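Side-chain contacts in hypothetical protein (Haemophilus influenzae, PDB 2HJ1), which is of unknown function but belongs to the ubiquitin-like RnfH family and crystallised as a three-dimensional domain-swapped dimer: residues Ile15-Ala20 with Gln39-Gln44; Gly46-Ser49 with Glu53-Leu56. All coordinates share one frame; numbering follows the deposited sequence.

Contact 1: Ile15-Ala20 with Gln39-Gln44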
# COMPACT_ATOMS: atom_id res chain seq x y z
N ILE B 15 -0.29 -11.78 5.20
CA ILE B 15 0.22 -10.88 4.16
C ILE B 15 -0.34 -11.31 2.83
O ILE B 15 -0.77 -12.45 2.70
CB ILE B 15 1.80 -10.82 4.16
CG1 ILE B 15 2.49 -12.17 3.89
CG2 ILE B 15 2.30 -10.33 5.52
CD1 ILE B 15 2.69 -12.54 2.40
N GLU B 16 -0.31 -10.42 1.84
CA GLU B 16 -0.70 -10.75 0.49
C GLU B 16 0.41 -10.55 -0.51
O GLU B 16 1.29 -9.70 -0.31
CB GLU B 16 -1.94 -9.95 0.05
CG GLU B 16 -3.18 -10.23 0.90
CD GLU B 16 -4.35 -9.34 0.48
OE1 GLU B 16 -4.18 -8.10 0.47
OE2 GLU B 16 -5.43 -9.87 0.12
N ILE B 17 0.36 -11.30 -1.61
CA ILE B 17 1.24 -11.06 -2.75
C ILE B 17 0.40 -10.94 -3.99
O ILE B 17 -0.49 -11.78 -4.20
CB ILE B 17 2.29 -12.20 -2.90
CG1 ILE B 17 3.15 -12.24 -1.64
CG2 ILE B 17 3.22 -11.96 -4.10
CD1 ILE B 17 4.03 -13.51 -1.59
N ALA B 18 0.68 -9.92 -4.81
CA ALA B 18 -0.09 -9.65 -6.03
C ALA B 18 0.86 -9.50 -7.20
O ALA B 18 1.93 -8.92 -7.07
CB ALA B 18 -0.92 -8.34 -5.89
N TYR B 19 0.43 -10.00 -8.35
CA TYR B 19 1.21 -9.89 -9.55
C TYR B 19 0.23 -10.03 -10.69
O TYR B 19 -0.52 -11.01 -10.75
CB TYR B 19 2.26 -11.02 -9.62
CG TYR B 19 3.10 -11.03 -10.89
CD1 TYR B 19 4.04 -10.01 -11.17
CD2 TYR B 19 2.99 -12.07 -11.78
CE1 TYR B 19 4.82 -10.04 -12.36
CE2 TYR B 19 3.78 -12.12 -12.95
CZ TYR B 19 4.67 -11.11 -13.23
OH TYR B 19 5.42 -11.24 -14.38
N ALA B 20 0.25 -9.13 -11.65
CA ALA B 20 -0.85 -9.12 -12.63
C ALA B 20 -0.48 -9.76 -13.94
O ALA B 20 -0.02 -9.11 -14.85
CB ALA B 20 -1.37 -7.74 -12.86
N GLN B 39 11.54 -10.27 0.65
CA GLN B 39 12.20 -11.26 -0.22
C GLN B 39 11.87 -12.67 0.25
O GLN B 39 11.61 -13.56 -0.55
CB GLN B 39 13.74 -11.04 -0.20
CG GLN B 39 14.52 -12.05 -1.07
CD GLN B 39 16.01 -11.80 -0.92
OE1 GLN B 39 16.71 -12.49 -0.14
NE2 GLN B 39 16.46 -10.74 -1.52
N THR B 40 11.85 -12.90 1.54
CA THR B 40 11.54 -14.28 1.98
C THR B 40 10.11 -14.72 1.64
O THR B 40 9.89 -15.85 1.21
CB THR B 40 11.81 -14.45 3.51
OG1 THR B 40 13.16 -13.98 3.79
CG2 THR B 40 11.69 -15.90 3.91
N ALA B 41 9.13 -13.84 1.85
CA ALA B 41 7.71 -14.16 1.47
C ALA B 41 7.66 -14.47 -0.03
O ALA B 41 7.12 -15.48 -0.44
CB ALA B 41 6.83 -13.00 1.80
N ILE B 42 8.26 -13.63 -0.84
CA ILE B 42 8.21 -13.86 -2.27
C ILE B 42 8.88 -15.21 -2.62
O ILE B 42 8.30 -16.07 -3.30
CB ILE B 42 8.85 -12.69 -3.07
CG1 ILE B 42 8.10 -11.38 -2.81
CG2 ILE B 42 8.86 -13.00 -4.61
CD1 ILE B 42 8.80 -10.12 -3.44
N THR B 43 10.10 -15.42 -2.16
CA THR B 43 10.81 -16.65 -2.57
C THR B 43 10.15 -17.92 -2.02
O THR B 43 10.17 -18.96 -2.67
CB THR B 43 12.32 -16.59 -2.18
OG1 THR B 43 12.43 -16.38 -0.77
CG2 THR B 43 13.01 -15.42 -2.85
N GLN B 44 9.54 -17.85 -0.84
CA GLN B 44 8.85 -19.05 -0.28
C GLN B 44 7.40 -19.33 -0.78
O GLN B 44 6.84 -20.42 -0.56
CB GLN B 44 8.84 -18.98 1.27
CG GLN B 44 10.24 -19.12 1.89
CD GLN B 44 10.96 -20.42 1.48
OE1 GLN B 44 12.08 -20.38 0.95
NE2 GLN B 44 10.31 -21.58 1.70

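Contact 2: Gly46-Ser49 with Glu53-Leu56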
# COMPACT_ATOMS: atom_id res chain seq x y z
N GLY B 46 6.27 -19.55 -3.99
CA GLY B 46 6.17 -20.32 -5.23
C GLY B 46 5.87 -19.46 -6.45
O GLY B 46 5.88 -19.93 -7.60
N ILE B 47 5.61 -18.19 -6.22
CA ILE B 47 5.27 -17.28 -7.34
C ILE B 47 6.41 -17.26 -8.39
O ILE B 47 6.15 -17.17 -9.60
CB ILE B 47 4.91 -15.85 -6.87
CG1 ILE B 47 4.27 -15.05 -8.02
CG2 ILE B 47 6.14 -15.04 -6.34
CD1 ILE B 47 3.99 -13.64 -7.66
N LEU B 48 7.66 -17.39 -7.94
CA LEU B 48 8.78 -17.34 -8.88
C LEU B 48 8.85 -18.58 -9.75
O LEU B 48 9.32 -18.49 -10.85
CB LEU B 48 10.12 -17.09 -8.19
CG LEU B 48 10.17 -15.88 -7.28
CD1 LEU B 48 11.52 -15.88 -6.55
CD2 LEU B 48 9.92 -14.58 -8.03
N SER B 49 8.35 -19.72 -9.26
CA SER B 49 8.20 -20.93 -10.12
C SER B 49 7.06 -20.80 -11.14
O SER B 49 7.21 -21.22 -12.30
CB SER B 49 8.02 -22.19 -9.27
OG SER B 49 9.09 -22.26 -8.33
N GLU B 53 9.59 -15.37 -15.44
CA GLU B 53 9.97 -14.05 -15.92
C GLU B 53 10.14 -12.99 -14.82
O GLU B 53 10.71 -11.96 -15.08
CB GLU B 53 8.95 -13.53 -16.94
CG GLU B 53 7.54 -13.34 -16.29
CD GLU B 53 6.60 -14.53 -16.50
OE1 GLU B 53 5.47 -14.28 -16.96
OE2 GLU B 53 6.95 -15.69 -16.26
N ILE B 54 9.68 -13.24 -13.60
CA ILE B 54 9.89 -12.26 -12.52
C ILE B 54 11.40 -12.26 -12.14
O ILE B 54 11.97 -13.32 -11.89
CB ILE B 54 9.06 -12.57 -11.26
CG1 ILE B 54 7.54 -12.36 -11.51
CG2 ILE B 54 9.51 -11.72 -10.04
CD1 ILE B 54 6.66 -12.88 -10.32
N ASP B 55 12.02 -11.08 -12.11
CA ASP B 55 13.45 -10.94 -11.70
C ASP B 55 13.45 -10.02 -10.50
O ASP B 55 13.28 -8.81 -10.65
CB ASP B 55 14.25 -10.34 -12.85
CG ASP B 55 15.75 -10.20 -12.55
OD1 ASP B 55 16.18 -10.27 -11.38
OD2 ASP B 55 16.52 -10.00 -13.53
N LEU B 56 13.63 -10.60 -9.31
CA LEU B 56 13.68 -9.80 -8.08
C LEU B 56 14.83 -8.81 -7.99
O LEU B 56 14.77 -7.87 -7.19
CB LEU B 56 13.72 -10.71 -6.83
CG LEU B 56 12.46 -11.54 -6.57
CD1 LEU B 56 12.60 -12.27 -5.26
CD2 LEU B 56 11.15 -10.64 -6.57

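Contact 1: Ile15-Ala20 with Gln39-Gln44
This is the strand-to-helix packing of a ubiquitin-like (beta-grasp) fold, where helix 38-45 lies across one face of the sheet and meets it through I15 and I17 on one side and A41 and I42 on the other. The axes of strand 15-19 and helix segment 39-44 approach to 9.8 Å. Their signed crossing angle is -65°, and the nearest alpha carbons across the contact are those of I17 and I42. The side chains meet through methyls, I17 CD1 also lies against the A41 carbonyl, and all four touching residues are buried. I17 does most of the reaching: its CG1 stands anti to the carbonyl carbon (chi1 -62°) and the chain then runs on extended (chi2 169°), which carries CD1 to the helix backbone. There CD1 lies 3.8 Å from A41 O. The same methyl is 4.2 Å from I42 CA, and A41 CB is a little farther from it, at 4.4 Å. I15 touches the same small side chain from farther back along the strand, CD1 to A41 CB being 4.2 Å, so A41 CB receives methyls from two alternate strand residues. Backbone bonds tie I15 to F30 and I17 to K28 of strand 26-33, while E16 to Y19 pair in parallel with a strand of the second subunit; the sheet thus continues across the dimer. L74 of that subunit also packs on A41. Within the helix, Q39 O accepts from both T43 N and T43 OG1, the hydroxyl bond measuring 2.9 Å.

Contact 2: Gly46-Ser49 with Glu53-Leu56
S45 OG is hydrogen-bonded both to I42 O and to the backbone N of I47, the residue whose side chain meets I54 here. The serine thus links the end of helix 38-45 to the start of helix 47-50, and between the two G46 makes the turn with a positive phi of 100° while serving as N-cap of the second helix. The contact itself is apolar. I47 holds CG1 anti to its own N (chi1 -167°) and the chain runs on extended from there (chi2 -176°), which together bring CD1 to within 3.8 Å of I54 CD1; its CG1 is 4.0 Å from the same methyl. L48 divides its fork between two partners: CD2 presses on the CG2 branch of I54 at 3.5 Å, whereas CD1 meets L56 CD1 at 4.0 Å. In each of these three pairs the side chains run at about a right angle to one another, and the contacts gather near the chain ends. The loop after helix 47-50 is folded back against that helix in this way. Around it, I42 of helix 38-45 packs on I47, L48 and L56, Y19 of strand 12-19 lies against I47 and I54, and I82 of the second subunit touches both isoleucines.

Contact 1 and contact 2 adjoin through apolar contacts, their centres about 9 Å apart, although the centre of contact 1 lies about 6 Å, and that of contact 2 about 14 Å, from the centre of the chain. Y19 and I42 make the closest joins, and I17 also packs on I47. Y19, at the end of the strand of contact 1, places CB 3.7 Å from I47 CD1 and its ring atom CZ 3.6 Å from I54 CG1. On the helix side, I42 CG2 sits 3.8 Å from I47 CG2. Helices 38-45 and 47-50 follow each other in sequence, and Y19 touches E53 and I54 of the loop. Both contacts also touch the second subunit, consistent with a core shared across the swapped dimer.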